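Local structure of protein-L-isoaspartate O-methyltransferase beta-aspartate methyltransferase (Plasmodium falciparum, 2PBF) at residues N76-G81 / I100-L105; L94-A99 / D140-I145. The protein probably methylates L-isoaspartyl residues of damaged proteins with S-adenosyl-L-methionine as methyl donor, a step that starts their repair. All blocks are in the same frame, centred on the assembly; numbering follows the deposited sequence.

Contact 1 of 2, residues N76-G81 / I100-L105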
loop_
_atom_site.group_PDB
_atom_site.type_symbol
_atom_site.label_atom_id
_atom_site.label_comp_id
_atom_site.label_asym_id
_atom_site.label_seq_id
_atom_site.Cartn_x
_atom_site.Cartn_y
_atom_site.Cartn_z
ATOM N N ASN A 76 0.827 12.547 -4.143
ATOM C CA ASN A 76 0.455 13.881 -3.671
ATOM C C ASN A 76 -0.526 13.876 -2.500
ATOM O O ASN A 76 -0.731 14.915 -1.889
ATOM C CB ASN A 76 -0.112 14.754 -4.805
ATOM C CG ASN A 76 0.876 15.006 -5.906
ATOM O OD1 ASN A 76 0.546 14.863 -7.094
ATOM N ND2 ASN A 76 2.101 15.378 -5.538
ATOM N N VAL A 77 -1.139 12.730 -2.201
ATOM C CA VAL A 77 -2.008 12.614 -1.031
ATOM C C VAL A 77 -1.257 11.969 0.138
ATOM O O VAL A 77 -1.673 12.061 1.300
ATOM C CB VAL A 77 -3.341 11.884 -1.340
ATOM C CG1 VAL A 77 -4.141 12.676 -2.379
ATOM C CG2 VAL A 77 -3.100 10.420 -1.821
ATOM N N LEU A 78 -0.123 11.334 -0.173
ATOM C CA LEU A 78 0.758 10.834 0.876
ATOM C C LEU A 78 1.566 12.011 1.409
ATOM O O LEU A 78 2.764 12.130 1.144
ATOM C CB LEU A 78 1.664 9.711 0.355
ATOM C CG LEU A 78 0.951 8.426 -0.081
ATOM C CD1 LEU A 78 1.916 7.514 -0.872
ATOM C CD2 LEU A 78 0.350 7.709 1.118
ATOM N N LYS A 79 0.900 12.887 2.155
ATOM C CA LYS A 79 1.562 14.104 2.662
ATOM C C LYS A 79 1.799 14.057 4.169
ATOM O O LYS A 79 0.981 13.534 4.912
ATOM C CB LYS A 79 0.755 15.350 2.301
ATOM C CG LYS A 79 0.703 15.662 0.790
ATOM C CD LYS A 79 2.033 16.272 0.298
ATOM C CE LYS A 79 2.251 16.148 -1.202
ATOM N NZ LYS A 79 1.427 17.100 -2.033
ATOM N N PRO A 80 2.917 14.614 4.631
ATOM C CA PRO A 80 3.037 14.640 6.097
ATOM C C PRO A 80 1.834 15.390 6.691
ATOM O O PRO A 80 1.414 16.407 6.159
ATOM C CB PRO A 80 4.326 15.413 6.342
ATOM C CG PRO A 80 5.080 15.336 5.038
ATOM C CD PRO A 80 4.070 15.223 3.949
ATOM N N GLY A 81 1.264 14.867 7.759
ATOM C CA GLY A 81 0.121 15.527 8.352
ATOM C C GLY A 81 -1.126 14.800 7.971
ATOM O O GLY A 81 -2.168 15.026 8.553
ATOM N N ILE A 100 7.368 6.564 5.315
ATOM C CA ILE A 100 8.523 7.353 4.916
ATOM C C ILE A 100 8.115 8.652 4.259
ATOM O O ILE A 100 8.584 9.715 4.654
ATOM C CB ILE A 100 9.491 6.562 3.990
ATOM C CG1 ILE A 100 10.337 5.614 4.819
ATOM C CG2 ILE A 100 10.414 7.525 3.172
ATOM C CD1 ILE A 100 10.962 6.260 6.035
ATOM N N LYS A 101 7.213 8.560 3.289
ATOM C CA LYS A 101 6.772 9.726 2.545
ATOM C C LYS A 101 6.045 10.734 3.437
ATOM O O LYS A 101 6.091 11.958 3.215
ATOM C CB LYS A 101 5.847 9.287 1.410
ATOM C CG LYS A 101 6.123 10.018 0.135
ATOM C CD LYS A 101 5.270 11.219 0.024
ATOM C CE LYS A 101 5.855 12.244 -0.897
ATOM N NZ LYS A 101 4.930 13.438 -0.862
ATOM N N MET A 102 5.346 10.205 4.431
ATOM C CA MET A 102 4.535 11.023 5.316
ATOM C C MET A 102 5.266 11.398 6.616
ATOM O O MET A 102 4.709 12.067 7.480
ATOM C CB MET A 102 3.217 10.289 5.608
ATOM C CG MET A 102 2.287 10.180 4.393
ATOM S SD MET A 102 0.989 8.953 4.615
ATOM C CE MET A 102 -0.176 9.920 5.534
ATOM N N ASN A 103 6.493 10.912 6.774
ATOM C CA ASN A 103 7.316 11.228 7.921
ATOM C C ASN A 103 6.621 10.998 9.245
ATOM O O ASN A 103 6.604 11.883 10.105
ATOM C CB ASN A 103 7.829 12.677 7.835
ATOM C CG ASN A 103 9.121 12.906 8.636
ATOM O OD1 ASN A 103 9.627 12.026 9.367
ATOM N ND2 ASN A 103 9.655 14.105 8.501
ATOM N N VAL A 104 6.029 9.815 9.413
ATOM C CA VAL A 104 5.391 9.443 10.677
ATOM C C VAL A 104 6.346 9.551 11.859
ATOM O O VAL A 104 5.907 9.718 13.004
ATOM C CB VAL A 104 4.758 8.025 10.647
ATOM C CG1 VAL A 104 3.606 7.975 9.651
ATOM C CG2 VAL A 104 5.800 6.991 10.319
ATOM N N LEU A 105 7.646 9.472 11.592
ATOM C CA LEU A 105 8.652 9.517 12.673
ATOM C C LEU A 105 8.807 10.912 13.304
ATOM O O LEU A 105 8.928 11.028 14.528
ATOM C CB LEU A 105 10.012 8.984 12.186
ATOM C CG LEU A 105 10.184 7.468 12.001
ATOM C CD1 LEU A 105 11.556 7.183 11.351
ATOM C CD2 LEU A 105 10.044 6.723 13.317
#

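Contact 2 of 2, residues L94-A99 / D140-I145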
loop_
_atom_site.group_PDB
_atom_site.type_symbol
_atom_site.label_atom_id
_atom_site.label_comp_id
_atom_site.label_asym_id
_atom_site.label_seq_id
_atom_site.Cartn_x
_atom_site.Cartn_y
_atom_site.Cartn_z
ATOM N N LEU A 94 4.853 -1.535 1.037
ATOM C CA LEU A 94 4.196 -0.290 0.672
ATOM C C LEU A 94 3.795 0.546 1.892
ATOM O O LEU A 94 3.789 1.781 1.821
ATOM C CB LEU A 94 3.013 -0.527 -0.280
ATOM C CG LEU A 94 2.706 0.699 -1.161
ATOM C CD1 LEU A 94 3.754 0.954 -2.264
ATOM C CD2 LEU A 94 1.415 0.466 -1.777
ATOM N N THR A 95 3.476 -0.128 2.998
ATOM C CA THR A 95 3.148 0.558 4.244
ATOM C C THR A 95 4.307 1.403 4.769
ATOM O O THR A 95 4.112 2.551 5.149
ATOM C CB THR A 95 2.685 -0.438 5.360
ATOM O OG1 THR A 95 2.069 -1.571 4.757
ATOM C CG2 THR A 95 1.684 0.233 6.256
ATOM N N VAL A 96 5.499 0.826 4.777
ATOM C CA VAL A 96 6.736 1.547 5.101
ATOM C C VAL A 96 7.005 2.700 4.115
ATOM O O VAL A 96 7.385 3.797 4.526
ATOM C CB VAL A 96 7.923 0.558 5.203
ATOM C CG1 VAL A 96 9.234 1.280 5.496
ATOM C CG2 VAL A 96 7.636 -0.463 6.296
ATOM N N CYS A 97 6.789 2.464 2.829
ATOM C CA CYS A 97 6.875 3.537 1.846
ATOM C C CYS A 97 5.954 4.697 2.266
ATOM O O CYS A 97 6.373 5.850 2.271
ATOM C CB CYS A 97 6.566 3.019 0.416
ATOM S SG CYS A 97 7.945 2.151 -0.420
ATOM N N MET A 98 4.721 4.397 2.662
ATOM C CA MET A 98 3.827 5.450 3.143
ATOM C C MET A 98 4.331 6.160 4.409
ATOM O O MET A 98 4.262 7.385 4.490
ATOM C CB MET A 98 2.424 4.912 3.403
ATOM C CG MET A 98 1.639 4.465 2.186
ATOM S SD MET A 98 0.123 3.678 2.803
ATOM C CE MET A 98 -0.711 3.469 1.254
ATOM N N ALA A 99 4.816 5.390 5.394
ATOM C CA ALA A 99 5.420 5.942 6.617
ATOM C C ALA A 99 6.569 6.908 6.323
ATOM O O ALA A 99 6.745 7.911 7.023
ATOM C CB ALA A 99 5.928 4.802 7.524
ATOM N N ASP A 140 3.244 5.682 17.911
ATOM C CA ASP A 140 1.795 5.568 18.024
ATOM C C ASP A 140 1.114 5.694 16.674
ATOM O O ASP A 140 -0.025 5.249 16.514
ATOM C CB ASP A 140 1.230 6.677 18.918
ATOM C CG ASP A 140 1.393 6.389 20.414
ATOM O OD1 ASP A 140 1.455 5.197 20.805
ATOM O OD2 ASP A 140 1.444 7.379 21.193
ATOM N N ASN A 141 1.787 6.357 15.727
ATOM C CA ASN A 141 1.157 6.700 14.465
ATOM C C ASN A 141 1.584 5.828 13.252
ATOM O O ASN A 141 1.470 6.249 12.111
ATOM C CB ASN A 141 1.308 8.215 14.184
ATOM C CG ASN A 141 2.746 8.654 14.081
ATOM O OD1 ASN A 141 3.638 8.012 14.611
ATOM N ND2 ASN A 141 2.981 9.728 13.375
ATOM N N PHE A 142 2.096 4.631 13.530
ATOM C CA PHE A 142 2.320 3.612 12.516
ATOM C C PHE A 142 1.915 2.281 13.124
ATOM O O PHE A 142 2.305 1.972 14.254
ATOM C CB PHE A 142 3.792 3.591 12.043
ATOM C CG PHE A 142 4.089 2.480 11.053
ATOM C CD1 PHE A 142 3.957 2.708 9.689
ATOM C CD2 PHE A 142 4.417 1.186 11.488
ATOM C CE1 PHE A 142 4.170 1.670 8.744
ATOM C CE2 PHE A 142 4.635 0.139 10.546
ATOM C CZ PHE A 142 4.542 0.398 9.175
ATOM N N LYS A 143 1.087 1.510 12.415
ATOM C CA LYS A 143 0.725 0.174 12.895
ATOM C C LYS A 143 0.427 -0.785 11.751
ATOM O O LYS A 143 -0.071 -0.369 10.704
ATOM C CB LYS A 143 -0.531 0.221 13.769
ATOM C CG LYS A 143 -0.384 0.932 15.084
ATOM C CD LYS A 143 -1.718 1.506 15.553
ATOM C CE LYS A 143 -1.469 2.829 16.298
ATOM N NZ LYS A 143 -2.188 2.917 17.597
ATOM N N ILE A 144 0.708 -2.066 11.987
ATOM C CA ILE A 144 0.228 -3.164 11.145
ATOM C C ILE A 144 -0.697 -4.014 11.994
ATOM O O ILE A 144 -0.274 -4.577 12.996
ATOM C CB ILE A 144 1.372 -4.084 10.644
ATOM C CG1 ILE A 144 2.490 -3.293 9.958
ATOM C CG2 ILE A 144 0.793 -5.210 9.747
ATOM C CD1 ILE A 144 2.112 -2.646 8.609
ATOM N N ILE A 145 -1.955 -4.079 11.570
ATOM C CA ILE A 145 -3.041 -4.760 12.267
ATOM C C ILE A 145 -3.433 -6.053 11.537
ATOM O O ILE A 145 -3.529 -6.069 10.314
ATOM C CB ILE A 145 -4.314 -3.827 12.338
ATOM C CG1 ILE A 145 -3.965 -2.433 12.880
ATOM C CG2 ILE A 145 -5.408 -4.423 13.167
ATOM C CD1 ILE A 145 -3.085 -2.423 14.117
#

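Contact 1 of 2, residues N76-G81 / I100-L105
Loop 76-81 packs against the C-terminal end of helix 93-101, with Leu78 and Pro80 set against Lys101 and Met102 in a partly buried contact just ahead of strand 83-87. Met102 carries its inner side. Its CG sits 3.6 Å from Leu78 C, and the Met102 and Leu78 side chains cross at about a right angle, Met102 SD lying 3.8 Å from Leu78 CD2; Ala84 of strand 83-87 touches both side chains. A bend at chi3 (83°) puts Met102 CE 3.8 Å from Lys79 O. Further along, Pro80 rests on the backbone: its CA makes a CH...O contact of 3.4 Å with Met102 O, which also hydrogen-bonds to Ser110 OG, as does Gly81 N. On the outer side Lys79 and Lys101 lie alongside each other and point the same way, their NZ atoms 5.2 Å apart. Carbonyls probably make this proximity tolerable: Lys79 NZ bonds to Asn76 O at 3.1 Å, while Lys101 NZ reaches Ile75 O and, less surely, Leu78 O. Leu78 centres an inverse gamma turn, and Asn103, with positive phi, ends the helix in a Schellman motif. A tight turn thus meets a helix C-cap, as expected in a Rossmann-like beta-alpha-beta unit, where the helix following strand 83-87 runs back to end beside the loop that leads into that strand.

Contact 2 of 2, residues L94-A99 / D140-I145
Phe142 points its ring from strand 142-146 at Thr95 and Ala99, one turn apart on helix 93-101. Its CG is anti to the backbone N (chi1 176°), and the ring that follows lies against the helix. There the ring edge meets backbone: Phe142 CE1 lies 3.7 Å from Thr95 O, near the ring plane, while that oxygen accepts the helical bond from Ala99 N. Ala99 CB approaches the ring obliquely, 3.6 Å from Phe142 CD1, and Val96 CG2 is a looser neighbour of Phe142 CZ at 4.3 Å. All of these groups are buried, and Ile129 of helix 119-132 packs on both Val96 and Phe142. Helix segment 94-99 runs nearly antiparallel to strand segment 142-145 (162°), as a helix does against the parallel strands of a Rossmann-like methyltransferase; strand 142-146 is the outermost strand on its side of the sheet, hydrogen-bonded to strand 111-116. Thr95 divides its two branches between different tasks. Its chi1 of -29° is well off a staggered value, with OG1 hydrogen-bonded to Asp86 OD2, and CG2 faces the strand, 3.8 Å from Phe142 CE1. Thr95 CG2 also meets Ile144 CD1, at 3.7 Å. The Thr95 side chain lies about 6 Å from the bound S-adenosyl-L-homocysteine.

Both contacts use helix 93-101, but different parts of it. Contact 2 takes the body of the helix and is wholly buried, joined by methyl and aromatic groups without a hydrogen bond across it; contact 1 takes the C-terminal end, where the mixture of lysine amines, carbonyls and apolar groups suits a partly exposed margin. Their centres are about 10 Å apart, and they touch directly: Leu78 CD2 packs on Met98 CG at 3.7 Å, and Val104 N probably bonds to Ala99 O. Val104 O in turn probably receives Asn141 ND2, tying the chain leaving the helix to the approach to strand 142-146. Contact 2 is also the nearer to the bound ligand.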